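Long-range contacts in L-lysine 6-oxidase (Marinomonas mediterranea, PDB 3WEU), which oxidises the side-chain amine of free L-lysine with a cysteine tryptophylquinone cofactor, releasing ammonium and the hydrogen peroxide that makes it antibacterial: residues E101-L106 with Y392-N397; I255-T260 with S307-V312; Q362-S367 with E400-L405. All coordinates share one frame; numbering follows the deposited sequence.

Interaction 1 (E101-L106 with Y392-N397)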
ATOM      1  N   GLU A 101     -24.058  -8.381   4.629  1.00 15.41           N
ATOM      2  CA  GLU A 101     -25.310  -8.559   4.022  1.00 15.90           C
ATOM      3  C   GLU A 101     -26.391  -8.951   5.024  1.00 15.98           C
ATOM      4  O   GLU A 101     -26.606  -8.226   6.015  1.00 16.19           O
ATOM      5  CB  GLU A 101     -25.152  -9.508   2.834  1.00 16.65           C
ATOM      6  CG  GLU A 101     -24.119  -9.035   1.840  1.00 18.27           C
ATOM      7  CD  GLU A 101     -22.671  -9.361   2.241  1.00 20.96           C
ATOM      8  OE1 GLU A 101     -22.342 -10.538   2.535  1.00 18.92           O
ATOM      9  OE2 GLU A 101     -21.896  -8.400   2.286  1.00 21.59           O
ATOM     10  N   LEU A 102     -27.073 -10.068   4.797  1.00 15.40           N
ATOM     11  CA  LEU A 102     -28.232 -10.393   5.587  1.00 17.66           C
ATOM     12  C   LEU A 102     -27.924 -11.141   6.881  1.00 17.35           C
ATOM     13  O   LEU A 102     -28.844 -11.399   7.689  1.00 18.37           O
ATOM     14  CB  LEU A 102     -29.209 -11.191   4.785  1.00 17.52           C
ATOM     15  CG  LEU A 102     -30.245 -10.552   3.885  1.00 20.38           C
ATOM     16  CD1 LEU A 102     -30.872  -9.221   4.206  1.00 18.46           C
ATOM     17  CD2 LEU A 102     -30.445 -11.020   2.483  1.00 19.72           C
ATOM     18  N   ASN A 103     -26.634 -11.406   7.112  1.00 17.24           N
ATOM     19  CA  ASN A 103     -26.270 -12.092   8.377  1.00 18.00           C
ATOM     20  C   ASN A 103     -26.550 -11.157   9.499  1.00 17.50           C
ATOM     21  O   ASN A 103     -26.157  -9.952   9.479  1.00 16.32           O
ATOM     22  CB  ASN A 103     -24.820 -12.503   8.373  1.00 17.58           C
ATOM     23  CG  ASN A 103     -24.544 -13.631   7.357  1.00 17.72           C
ATOM     24  OD1 ASN A 103     -24.957 -14.796   7.529  1.00 18.77           O
ATOM     25  ND2 ASN A 103     -23.961 -13.256   6.261  1.00 18.03           N
ATOM     26  N   GLY A 104     -27.205 -11.699  10.519  1.00 16.64           N
ATOM     27  CA  GLY A 104     -27.587 -10.890  11.644  1.00 17.74           C
ATOM     28  C   GLY A 104     -29.014 -10.502  11.645  1.00 17.17           C
ATOM     29  O   GLY A 104     -29.510 -10.059  12.650  1.00 18.87           O
ATOM     30  N   ASN A 105     -29.694 -10.686  10.512  1.00 17.03           N
ATOM     31  CA  ASN A 105     -31.117 -10.318  10.362  1.00 17.92           C
ATOM     32  C   ASN A 105     -32.046 -11.428  10.859  1.00 19.45           C
ATOM     33  O   ASN A 105     -32.175 -12.520  10.241  1.00 18.06           O
ATOM     34  CB  ASN A 105     -31.391  -9.990   8.879  1.00 17.22           C
ATOM     35  CG  ASN A 105     -32.787  -9.458   8.618  1.00 17.94           C
ATOM     36  OD1 ASN A 105     -33.717  -9.616   9.393  1.00 17.13           O
ATOM     37  ND2 ASN A 105     -32.942  -8.872   7.419  1.00 17.30           N
ATOM     38  N   LEU A 106     -32.734 -11.136  11.951  1.00 18.18           N
ATOM     39  CA  LEU A 106     -33.512 -12.141  12.692  1.00 19.09           C
ATOM     40  C   LEU A 106     -34.841 -12.451  12.053  1.00 20.20           C
ATOM     41  O   LEU A 106     -35.545 -13.377  12.463  1.00 19.87           O
ATOM     42  CB  LEU A 106     -33.669 -11.727  14.166  1.00 19.63           C
ATOM     43  CG  LEU A 106     -32.375 -11.705  14.942  1.00 19.74           C
ATOM     44  CD1 LEU A 106     -32.432 -11.052  16.287  1.00 20.91           C
ATOM     45  CD2 LEU A 106     -31.900 -13.118  15.105  1.00 21.16           C
ATOM     46  N   TYR A 392     -18.257 -16.913   4.120  1.00 18.83           N
ATOM     47  CA  TYR A 392     -18.138 -16.678   5.546  1.00 21.36           C
ATOM     48  C   TYR A 392     -18.093 -17.978   6.355  1.00 22.03           C
ATOM     49  O   TYR A 392     -18.596 -18.008   7.462  1.00 21.12           O
ATOM     50  CB  TYR A 392     -19.293 -15.811   6.050  1.00 21.37           C
ATOM     51  CG  TYR A 392     -19.472 -14.513   5.292  1.00 20.98           C
ATOM     52  CD1 TYR A 392     -18.403 -13.642   5.103  1.00 21.36           C
ATOM     53  CD2 TYR A 392     -20.719 -14.157   4.775  1.00 21.27           C
ATOM     54  CE1 TYR A 392     -18.568 -12.429   4.410  1.00 22.75           C
ATOM     55  CE2 TYR A 392     -20.907 -12.938   4.123  1.00 22.28           C
ATOM     56  CZ  TYR A 392     -19.856 -12.076   3.933  1.00 22.14           C
ATOM     57  OH  TYR A 392     -20.043 -10.867   3.260  1.00 23.11           O
ATOM     58  N   ASP A 393     -17.564 -19.037   5.739  1.00 25.25           N
ATOM     59  CA  ASP A 393     -17.537 -20.377   6.303  1.00 24.35           C
ATOM     60  C   ASP A 393     -18.917 -20.912   6.576  1.00 26.93           C
ATOM     61  O   ASP A 393     -19.076 -21.762   7.386  1.00 29.11           O
ATOM     62  CB  ASP A 393     -16.636 -20.410   7.556  1.00 28.89           C
ATOM     63  CG  ASP A 393     -15.224 -20.008   7.229  1.00 31.86           C
ATOM     64  OD1 ASP A 393     -14.702 -20.367   6.155  1.00 35.35           O
ATOM     65  OD2 ASP A 393     -14.610 -19.327   8.012  1.00 39.47           O
ATOM     66  N   LEU A 394     -19.943 -20.454   5.849  1.00 23.85           N
ATOM     67  CA  LEU A 394     -21.270 -20.964   5.986  1.00 20.58           C
ATOM     68  C   LEU A 394     -21.577 -21.838   4.796  1.00 18.48           C
ATOM     69  O   LEU A 394     -20.893 -21.787   3.802  1.00 18.55           O
ATOM     70  CB  LEU A 394     -22.304 -19.804   5.947  1.00 21.41           C
ATOM     71  CG  LEU A 394     -22.034 -18.683   6.976  1.00 21.98           C
ATOM     72  CD1 LEU A 394     -23.068 -17.560   6.850  1.00 21.03           C
ATOM     73  CD2 LEU A 394     -22.052 -19.274   8.408  1.00 20.28           C
ATOM     74  N   THR A 395     -22.667 -22.579   4.842  1.00 19.41           N
ATOM     75  CA  THR A 395     -23.116 -23.248   3.634  1.00 20.93           C
ATOM     76  C   THR A 395     -24.516 -22.793   3.289  1.00 19.41           C
ATOM     77  O   THR A 395     -25.053 -23.190   2.263  1.00 19.68           O
ATOM     78  CB  THR A 395     -23.096 -24.799   3.761  1.00 23.10           C
ATOM     79  OG1 THR A 395     -23.855 -25.152   4.901  1.00 23.67           O
ATOM     80  CG2 THR A 395     -21.682 -25.360   3.907  1.00 24.64           C
ATOM     81  N   ASP A 396     -25.103 -21.940   4.099  1.00 17.91           N
ATOM     82  CA  ASP A 396     -26.463 -21.540   3.887  1.00 19.39           C
ATOM     83  C   ASP A 396     -26.683 -20.002   4.079  1.00 18.27           C
ATOM     84  O   ASP A 396     -27.719 -19.567   4.546  1.00 16.35           O
ATOM     85  CB  ASP A 396     -27.416 -22.319   4.748  1.00 21.79           C
ATOM     86  CG  ASP A 396     -27.128 -22.198   6.186  1.00 21.65           C
ATOM     87  OD1 ASP A 396     -26.214 -21.461   6.574  1.00 20.90           O
ATOM     88  OD2 ASP A 396     -27.812 -22.922   6.919  1.00 23.64           O
ATOM     89  N   ASN A 397     -25.665 -19.238   3.707  1.00 18.02           N
ATOM     90  CA  ASN A 397     -25.755 -17.773   3.701  1.00 16.47           C
ATOM     91  C   ASN A 397     -26.950 -17.349   2.834  1.00 17.36           C
ATOM     92  O   ASN A 397     -27.150 -17.892   1.715  1.00 17.33           O
ATOM     93  CB  ASN A 397     -24.469 -17.247   3.142  1.00 16.96           C
ATOM     94  CG  ASN A 397     -24.392 -15.733   3.201  1.00 19.26           C
ATOM     95  OD1 ASN A 397     -24.829 -15.077   4.190  1.00 18.60           O
ATOM     96  ND2 ASN A 397     -23.912 -15.154   2.085  1.00 17.28           N
TER
HETATM   97  O   HOH W   1     -26.487 -12.820   3.602  1.00 16.97           O
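A type II beta turn from L102 to N105, in the long loop between strand 80-91 and helix 129-134, meets the loop that leads into strand 400-402, with N103 of the turn and E101 just ahead of it facing Y392, L394 and N397. The carboxylate of E101 is nearly coplanar with the Y392 ring, the planes 17° apart. E101 OE1 lies at the edge of that ring, in its plane, where Y392 OH donates to it; the modelled 2.4 Å is unusually short and doubtful as a measured value. S387 OG is a second partner of the same oxygen. N103 and N397 cross at about a right angle with almost parallel amide planes, and N103 ND2 donates to N397 OD1 at 2.9 Å. That bond is bent, at 143°, and the donor is tilted from the carbonyl plane of N397. Tip to tip with N103, L394 brings CD1 to 3.4 Å from N103 OD1. Since N103 ND2 also bonds the carbonyl of R100, and N397 ND2 bonds S388 O and S387 OG, both amides are held in orientation. Two irregular loops are thus joined mainly through polar side chains, with N397 OD1 gripped by N103 ND2 and by a water that accepts from L102 N.

Interaction 2 (I255-T260 with S307-V312)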
ATOM      1  N   ILE A 255     -36.285  12.758  -6.917  1.00 12.70           N
ATOM      2  CA  ILE A 255     -36.417  11.401  -7.439  1.00 12.42           C
ATOM      3  C   ILE A 255     -36.646  10.460  -6.254  1.00 14.10           C
ATOM      4  O   ILE A 255     -35.883  10.453  -5.300  1.00 14.29           O
ATOM      5  CB  ILE A 255     -35.158  10.994  -8.220  1.00 14.18           C
ATOM      6  CG1 ILE A 255     -34.949  12.032  -9.349  1.00 14.49           C
ATOM      7  CG2 ILE A 255     -35.292   9.579  -8.765  1.00 13.27           C
ATOM      8  CD1 ILE A 255     -33.887  11.802 -10.331  1.00 18.48           C
ATOM      9  N   VAL A 256     -37.760   9.734  -6.308  1.00 11.90           N
ATOM     10  CA  VAL A 256     -38.229   8.916  -5.200  1.00 12.65           C
ATOM     11  C   VAL A 256     -37.928   7.429  -5.456  1.00 12.89           C
ATOM     12  O   VAL A 256     -38.102   6.943  -6.574  1.00 13.15           O
ATOM     13  CB  VAL A 256     -39.749   9.129  -5.114  1.00 12.36           C
ATOM     14  CG1 VAL A 256     -40.384   8.331  -3.990  1.00 12.63           C
ATOM     15  CG2 VAL A 256     -40.075  10.610  -4.930  1.00 13.25           C
ATOM     16  N   ASN A 257     -37.510   6.736  -4.412  1.00 12.67           N
ATOM     17  CA  ASN A 257     -37.280   5.303  -4.442  1.00 13.22           C
ATOM     18  C   ASN A 257     -38.586   4.546  -4.639  1.00 13.65           C
ATOM     19  O   ASN A 257     -39.612   4.869  -4.054  1.00 12.12           O
ATOM     20  CB  ASN A 257     -36.561   4.860  -3.160  1.00 13.79           C
ATOM     21  CG  ASN A 257     -35.157   5.470  -3.049  1.00 14.17           C
ATOM     22  OD1 ASN A 257     -34.226   4.959  -3.647  1.00 13.44           O
ATOM     23  ND2 ASN A 257     -35.024   6.597  -2.350  1.00 13.28           N
ATOM     24  N   ILE A 258     -38.538   3.530  -5.503  1.00 13.59           N
ATOM     25  CA  ILE A 258     -39.665   2.681  -5.719  1.00 12.77           C
ATOM     26  C   ILE A 258     -40.274   2.153  -4.420  1.00 13.16           C
ATOM     27  O   ILE A 258     -41.502   2.235  -4.237  1.00 13.27           O
ATOM     28  CB  ILE A 258     -39.342   1.551  -6.697  1.00 11.94           C
ATOM     29  CG1 ILE A 258     -39.199   2.106  -8.132  1.00 12.35           C
ATOM     30  CG2 ILE A 258     -40.479   0.484  -6.669  1.00 13.58           C
ATOM     31  CD1 ILE A 258     -38.437   1.167  -9.088  1.00 13.13           C
ATOM     32  N   SER A 259     -39.430   1.645  -3.531  1.00 12.00           N
ATOM     33  CA  SER A 259     -39.852   1.310  -2.160  1.00 13.29           C
ATOM     34  C   SER A 259     -39.041   2.204  -1.200  1.00 13.33           C
ATOM     35  O   SER A 259     -37.799   2.115  -1.099  1.00 12.87           O
ATOM     36  CB  SER A 259     -39.683  -0.183  -1.840  1.00 13.82           C
ATOM     37  OG  SER A 259     -40.319  -1.019  -2.828  1.00 15.69           O
ATOM     38  N   THR A 260     -39.750   3.127  -0.588  1.00 13.58           N
ATOM     39  CA  THR A 260     -39.195   4.069   0.386  1.00 13.20           C
ATOM     40  C   THR A 260     -39.240   3.482   1.784  1.00 14.31           C
ATOM     41  O   THR A 260     -39.966   2.498   2.072  1.00 12.21           O
ATOM     42  CB  THR A 260     -39.942   5.412   0.444  1.00 13.12           C
ATOM     43  OG1 THR A 260     -41.203   5.236   1.118  1.00 13.60           O
ATOM     44  CG2 THR A 260     -40.246   5.954  -0.952  1.00 14.01           C
ATOM     45  N   SER A 307     -40.828   5.688 -13.413  1.00 14.38           N
ATOM     46  CA  SER A 307     -40.620   6.619 -14.554  1.00 13.85           C
ATOM     47  C   SER A 307     -39.521   7.641 -14.364  1.00 13.57           C
ATOM     48  O   SER A 307     -39.155   8.266 -15.317  1.00 17.21           O
ATOM     49  CB  SER A 307     -41.902   7.397 -14.876  1.00 13.34           C
ATOM     50  OG  SER A 307     -42.116   8.465 -13.991  1.00 14.47           O
ATOM     51  N   GLN A 308     -39.058   7.854 -13.121  0.50 12.83           N
ATOM     52  CA  GLN A 308     -38.019   8.830 -12.794  0.50 11.99           C
ATOM     53  C   GLN A 308     -36.609   8.244 -12.844  0.50 12.27           C
ATOM     54  O   GLN A 308     -35.663   8.985 -12.985  0.50 11.63           O
ATOM     55  CB  GLN A 308     -38.223   9.408 -11.382  0.50 11.23           C
ATOM     56  CG  GLN A 308     -39.459  10.263 -11.162  0.50  9.94           C
ATOM     57  CD  GLN A 308     -39.477  10.857  -9.726  0.50  9.60           C
ATOM     58  OE1 GLN A 308     -39.593  10.121  -8.641  0.50  6.45           O
ATOM     59  NE2 GLN A 308     -39.444  12.227  -9.709  0.50  7.55           N
ATOM     60  N   TYR A 309     -36.460   6.916 -12.693  1.00 12.68           N
ATOM     61  CA  TYR A 309     -35.123   6.311 -12.558  1.00 12.08           C
ATOM     62  C   TYR A 309     -34.210   6.623 -13.755  1.00 12.47           C
ATOM     63  O   TYR A 309     -32.979   6.678 -13.638  1.00 11.41           O
ATOM     64  CB  TYR A 309     -35.213   4.796 -12.322  1.00 12.22           C
ATOM     65  CG  TYR A 309     -35.416   4.394 -10.896  1.00 12.06           C
ATOM     66  CD1 TYR A 309     -36.230   5.112 -10.038  1.00 13.86           C
ATOM     67  CD2 TYR A 309     -34.774   3.270 -10.358  1.00 13.03           C
ATOM     68  CE1 TYR A 309     -36.421   4.718  -8.753  1.00 12.91           C
ATOM     69  CE2 TYR A 309     -34.980   2.869  -9.058  1.00 13.31           C
ATOM     70  CZ  TYR A 309     -35.802   3.590  -8.265  1.00 14.72           C
ATOM     71  OH  TYR A 309     -35.990   3.183  -6.962  1.00 14.57           O
ATOM     72  N   GLN A 310     -34.824   6.844 -14.923  1.00 13.00           N
ATOM     73  CA  GLN A 310     -34.041   7.167 -16.135  1.00 12.49           C
ATOM     74  C   GLN A 310     -33.105   8.375 -16.021  1.00 11.96           C
ATOM     75  O   GLN A 310     -32.169   8.494 -16.840  1.00 12.72           O
ATOM     76  CB  GLN A 310     -35.029   7.380 -17.300  1.00 13.32           C
ATOM     77  CG  GLN A 310     -35.935   8.612 -17.094  1.00 14.23           C
ATOM     78  CD  GLN A 310     -36.865   8.820 -18.281  1.00 16.90           C
ATOM     79  OE1 GLN A 310     -36.437   9.240 -19.354  1.00 17.06           O
ATOM     80  NE2 GLN A 310     -38.156   8.593 -18.080  1.00 16.43           N
ATOM     81  N   TRP A 311     -33.356   9.273 -15.057  1.00 11.74           N
ATOM     82  CA  TRP A 311     -32.522  10.464 -14.931  1.00 12.02           C
ATOM     83  C   TRP A 311     -31.200  10.186 -14.208  1.00 12.59           C
ATOM     84  O   TRP A 311     -30.340  11.047 -14.174  1.00 12.83           O
ATOM     85  CB  TRP A 311     -33.248  11.547 -14.198  1.00 11.77           C
ATOM     86  CG  TRP A 311     -34.515  11.979 -14.936  1.00 11.67           C
ATOM     87  CD1 TRP A 311     -35.808  11.745 -14.546  1.00 12.08           C
ATOM     88  CD2 TRP A 311     -34.576  12.747 -16.123  1.00 11.41           C
ATOM     89  NE1 TRP A 311     -36.665  12.290 -15.483  1.00 12.38           N
ATOM     90  CE2 TRP A 311     -35.946  12.935 -16.446  1.00 12.90           C
ATOM     91  CE3 TRP A 311     -33.613  13.323 -16.957  1.00 12.16           C
ATOM     92  CZ2 TRP A 311     -36.368  13.702 -17.556  1.00 12.06           C
ATOM     93  CZ3 TRP A 311     -34.037  14.049 -18.055  1.00 11.95           C
ATOM     94  CH2 TRP A 311     -35.422  14.240 -18.330  1.00 11.66           C
ATOM     95  N   VAL A 312     -31.090   8.995 -13.635  1.00 13.17           N
ATOM     96  CA  VAL A 312     -29.977   8.627 -12.797  1.00 11.84           C
ATOM     97  C   VAL A 312     -29.421   7.249 -13.088  1.00 12.22           C
ATOM     98  O   VAL A 312     -28.454   6.850 -12.437  1.00 10.98           O
ATOM     99  CB  VAL A 312     -30.325   8.791 -11.305  1.00 12.63           C
ATOM    100  CG1 VAL A 312     -30.457  10.243 -10.887  1.00 12.57           C
ATOM    101  CG2 VAL A 312     -31.609   8.076 -10.970  1.00 12.69           C
TER
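The Y309 ring has I258 over one face and the backbone of V256 and N257 at its edge. I258 CD1 makes a CH-pi contact, 4.0 Å from the ring centroid and displaced toward the rim on the CZ side, while V256 O lies in the ring plane, 3.5 Å from Y309 CE1. The hydroxyl reaches past this edge to the backbone, where I258 N donates to Y309 OH at 3.0 Å in an almost straight bond of 175°. In the conformer described here, the Q308 chain, extended beyond CG (chi2 -176°), slides past I255 in the opposite direction and receives V256 N on OE1 at 3.0 Å, the donor standing 41° above the carbonyl plane. Q308 NE2 then turns to the carbonyl of E254. I255 meets V312 tip to tip, CD1 to CG1 at 3.8 Å, and crosses W311 at about a right angle to touch its CB. The contact fastens the loop before helix 261-272 to the C-terminal end of helix 295-308 and the residues that follow. The buried backbone N-H of I258 is satisfied by the tyrosine hydroxyl, that of V256 by the glutamine in this conformer, with apolar contacts alongside.

Interaction 3 (Q362-S367 with E400-L405)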
ATOM      1  N   GLN A 362     -34.141 -14.808  -7.159  1.00 12.93           N
ATOM      2  CA  GLN A 362     -32.968 -15.301  -7.863  1.00 13.04           C
ATOM      3  C   GLN A 362     -33.169 -15.411  -9.349  1.00 15.16           C
ATOM      4  O   GLN A 362     -32.249 -15.810 -10.056  1.00 14.39           O
ATOM      5  CB  GLN A 362     -32.456 -16.626  -7.223  1.00 13.77           C
ATOM      6  CG  GLN A 362     -31.620 -16.416  -5.997  1.00 13.64           C
ATOM      7  CD  GLN A 362     -32.378 -15.650  -4.898  1.00 15.85           C
ATOM      8  OE1 GLN A 362     -32.207 -14.454  -4.707  1.00 15.01           O
ATOM      9  NE2 GLN A 362     -33.231 -16.347  -4.192  1.00 16.40           N
ATOM     10  N   VAL A 363     -34.379 -15.084  -9.834  1.00 15.04           N
ATOM     11  CA  VAL A 363     -34.709 -15.115 -11.223  1.00 15.10           C
ATOM     12  C   VAL A 363     -34.586 -13.714 -11.823  1.00 16.19           C
ATOM     13  O   VAL A 363     -35.224 -12.762 -11.389  1.00 14.39           O
ATOM     14  CB  VAL A 363     -36.140 -15.627 -11.439  1.00 14.99           C
ATOM     15  CG1 VAL A 363     -36.450 -15.795 -12.907  1.00 16.12           C
ATOM     16  CG2 VAL A 363     -36.319 -17.016 -10.779  1.00 15.44           C
ATOM     17  N   LEU A 364     -33.782 -13.614 -12.861  1.00 15.50           N
ATOM     18  CA  LEU A 364     -33.595 -12.320 -13.515  1.00 13.89           C
ATOM     19  C   LEU A 364     -34.709 -12.047 -14.498  1.00 12.71           C
ATOM     20  O   LEU A 364     -35.338 -11.021 -14.410  1.00 13.64           O
ATOM     21  CB  LEU A 364     -32.292 -12.329 -14.280  1.00 12.87           C
ATOM     22  CG  LEU A 364     -32.065 -11.143 -15.199  1.00 13.47           C
ATOM     23  CD1 LEU A 364     -31.949  -9.916 -14.333  1.00 14.27           C
ATOM     24  CD2 LEU A 364     -30.818 -11.327 -16.068  1.00 14.15           C
ATOM     25  N   MET A 365     -34.914 -12.952 -15.465  1.00 13.49           N
ATOM     26  CA  MET A 365     -35.764 -12.694 -16.654  1.00 13.47           C
ATOM     27  C   MET A 365     -37.110 -13.421 -16.595  1.00 14.89           C
ATOM     28  O   MET A 365     -37.226 -14.478 -15.951  1.00 14.34           O
ATOM     29  CB  MET A 365     -35.100 -13.159 -17.960  1.00 14.04           C
ATOM     30  CG  MET A 365     -33.780 -12.561 -18.305  1.00 14.17           C
ATOM     31  SD  MET A 365     -33.970 -10.781 -18.532  1.00 16.20           S
ATOM     32  CE  MET A 365     -32.417 -10.420 -19.324  1.00 16.85           C
ATOM     33  N   SER A 366     -38.049 -12.946 -17.377  1.00 13.91           N
ATOM     34  CA  SER A 366     -39.351 -13.687 -17.589  1.00 14.98           C
ATOM     35  C   SER A 366     -39.137 -15.033 -18.257  1.00 17.73           C
ATOM     36  O   SER A 366     -39.869 -15.955 -17.961  1.00 15.95           O
ATOM     37  CB  SER A 366     -40.236 -12.816 -18.503  1.00 15.56           C
ATOM     38  OG  SER A 366     -39.478 -12.431 -19.652  1.00 17.46           O
ATOM     39  N   SER A 367     -38.125 -15.153 -19.133  1.00 16.78           N
ATOM     40  CA  SER A 367     -37.838 -16.339 -19.886  1.00 19.12           C
ATOM     41  C   SER A 367     -36.471 -16.216 -20.477  1.00 22.13           C
ATOM     42  O   SER A 367     -35.972 -15.124 -20.660  1.00 19.16           O
ATOM     43  CB  SER A 367     -38.783 -16.430 -21.056  1.00 21.46           C
ATOM     44  OG  SER A 367     -38.595 -17.542 -21.819  1.00 24.20           O
ATOM     45  N   GLU A 400     -30.199 -12.919  -1.932  1.00 14.64           N
ATOM     46  CA  GLU A 400     -31.387 -12.290  -2.508  1.00 12.98           C
ATOM     47  C   GLU A 400     -30.908 -11.390  -3.643  1.00 12.66           C
ATOM     48  O   GLU A 400     -30.486 -10.280  -3.436  1.00 14.27           O
ATOM     49  CB  GLU A 400     -32.175 -11.519  -1.458  1.00 14.15           C
ATOM     50  CG  GLU A 400     -33.478 -11.050  -2.009  1.00 14.15           C
ATOM     51  CD  GLU A 400     -34.028  -9.871  -1.257  1.00 17.10           C
ATOM     52  OE1 GLU A 400     -34.823 -10.138  -0.291  1.00 17.15           O
ATOM     53  OE2 GLU A 400     -33.686  -8.679  -1.597  1.00 18.68           O
ATOM     54  N   LYS A 401     -30.900 -11.931  -4.823  1.00 12.38           N
ATOM     55  CA  LYS A 401     -30.104 -11.345  -5.928  1.00 11.69           C
ATOM     56  C   LYS A 401     -30.762 -10.105  -6.519  1.00 12.62           C
ATOM     57  O   LYS A 401     -30.062  -9.079  -6.810  1.00 12.61           O
ATOM     58  CB  LYS A 401     -29.942 -12.344  -7.012  1.00 12.67           C
ATOM     59  CG  LYS A 401     -29.018 -13.491  -6.681  1.00 11.75           C
ATOM     60  CD  LYS A 401     -28.810 -14.375  -7.907  1.00 12.16           C
ATOM     61  CE  LYS A 401     -27.708 -15.403  -7.595  1.00 12.86           C
ATOM     62  NZ  LYS A 401     -27.366 -16.134  -8.845  1.00 12.71           N
ATOM     63  N   PHE A 402     -32.086 -10.201  -6.742  1.00 12.22           N
ATOM     64  CA  PHE A 402     -32.860  -9.158  -7.466  1.00 13.07           C
ATOM     65  C   PHE A 402     -34.054  -8.653  -6.711  1.00 12.22           C
ATOM     66  O   PHE A 402     -34.594  -9.326  -5.810  1.00 12.59           O
ATOM     67  CB  PHE A 402     -33.306  -9.679  -8.861  1.00 12.07           C
ATOM     68  CG  PHE A 402     -32.145 -10.208  -9.692  1.00 13.88           C
ATOM     69  CD1 PHE A 402     -31.218  -9.313 -10.249  1.00 14.06           C
ATOM     70  CD2 PHE A 402     -31.998 -11.554  -9.940  1.00 13.90           C
ATOM     71  CE1 PHE A 402     -30.161  -9.740 -10.983  1.00 14.34           C
ATOM     72  CE2 PHE A 402     -30.933 -11.995 -10.683  1.00 13.51           C
ATOM     73  CZ  PHE A 402     -30.014 -11.104 -11.216  1.00 14.15           C
ATOM     74  N   LEU A 403     -34.414  -7.424  -7.040  1.00 11.90           N
ATOM     75  CA  LEU A 403     -35.365  -6.688  -6.237  1.00 11.83           C
ATOM     76  C   LEU A 403     -36.788  -7.143  -6.391  1.00 11.58           C
ATOM     77  O   LEU A 403     -37.193  -7.564  -7.450  1.00 12.83           O
ATOM     78  CB  LEU A 403     -35.257  -5.170  -6.532  1.00 11.45           C
ATOM     79  CG  LEU A 403     -35.922  -4.171  -5.608  1.00 12.83           C
ATOM     80  CD1 LEU A 403     -35.379  -4.284  -4.184  1.00 12.63           C
ATOM     81  CD2 LEU A 403     -35.755  -2.771  -6.153  1.00 12.82           C
ATOM     82  N   ALA A 404     -37.569  -7.014  -5.318  1.00 12.38           N
ATOM     83  CA  ALA A 404     -39.060  -7.081  -5.373  1.00 13.75           C
ATOM     84  C   ALA A 404     -39.551  -5.845  -4.665  1.00 13.46           C
ATOM     85  O   ALA A 404     -38.826  -5.196  -3.856  1.00 13.99           O
ATOM     86  CB  ALA A 404     -39.579  -8.321  -4.622  1.00 14.47           C
ATOM     87  N   LEU A 405     -40.808  -5.518  -4.930  1.00 14.18           N
ATOM     88  CA  LEU A 405     -41.537  -4.625  -4.095  1.00 13.79           C
ATOM     89  C   LEU A 405     -41.666  -5.197  -2.677  1.00 15.05           C
ATOM     90  O   LEU A 405     -41.368  -6.397  -2.396  1.00 15.08           O
ATOM     91  CB  LEU A 405     -42.922  -4.424  -4.673  1.00 13.06           C
ATOM     92  CG  LEU A 405     -43.007  -3.787  -6.058  1.00 13.82           C
ATOM     93  CD1 LEU A 405     -44.426  -3.740  -6.574  1.00 15.29           C
ATOM     94  CD2 LEU A 405     -42.427  -2.391  -6.119  1.00 15.24           C
TER
HETATM   95  O   HOH W   2     -29.817 -17.120 -10.114  1.00 14.16           O
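Q362 and F402 lose the most surface here, followed by L364, where the loop after helix 336-344 packs on strand 400-402. The Q362 chain bends at chi2 (58°), and OE1 accepts K401 N at 2.8 Å, the donor in the carbonyl plane and the N-H...O angle 160°; E400 CA lies 3.2 Å from the same oxygen. Q362 NE2 is held by D350, which helps fix the rotation of the amide. Closer to the backbone, Q362 CG rests 4.0 Å from K401 CD as the two chains cross at about a right angle. The F402 ring lies between aliphatic groups, both toward the rim: CB of K401, its own neighbour in the strand, over one face, and L364 CD1 over the opposite one, 4.0 Å from the centroid in a CH-pi contact. L364 CB lies 3.9 Å from F402 CE2. V363 O approaches F402 CD2 obliquely at 3.7 Å, while its hydrogen bond is with R347. At the far end of K401, a water links NZ to Q362 O, and NZ also bonds the carbonyls of N522, E525 and V528. The side-chain amide of Q362 thus supplies a strand N-H with an acceptor, and backbone carbonyls and water probably disperse the lysine charge.

From the N terminus, the chain first reaches 101-106, in the loop after strand 80-91, whose partner 392-397 comes 286 residues later. Interaction 1 therefore closes a long excursion and joins the N-terminal and C-terminal family regions. Interaction 2 lies wholly within that excursion, closing the shorter loop from 255-260 through helices 261-272 and 295-308 to 307-312. Interaction 3 opens later still, at 362-367, and ends at 400-405, beyond 392-397, so it crosses interaction 1; 392-397 and 400-405 adjoin in sequence. Interactions 1 and 2 stay apart, their nearest atoms about 14 Å from each other. Interactions 2 and 3 touch directly, with I258 CG2 3.5 Å from L405 CD2, bringing strand 400-402's continuation against the loop before helix 261-272.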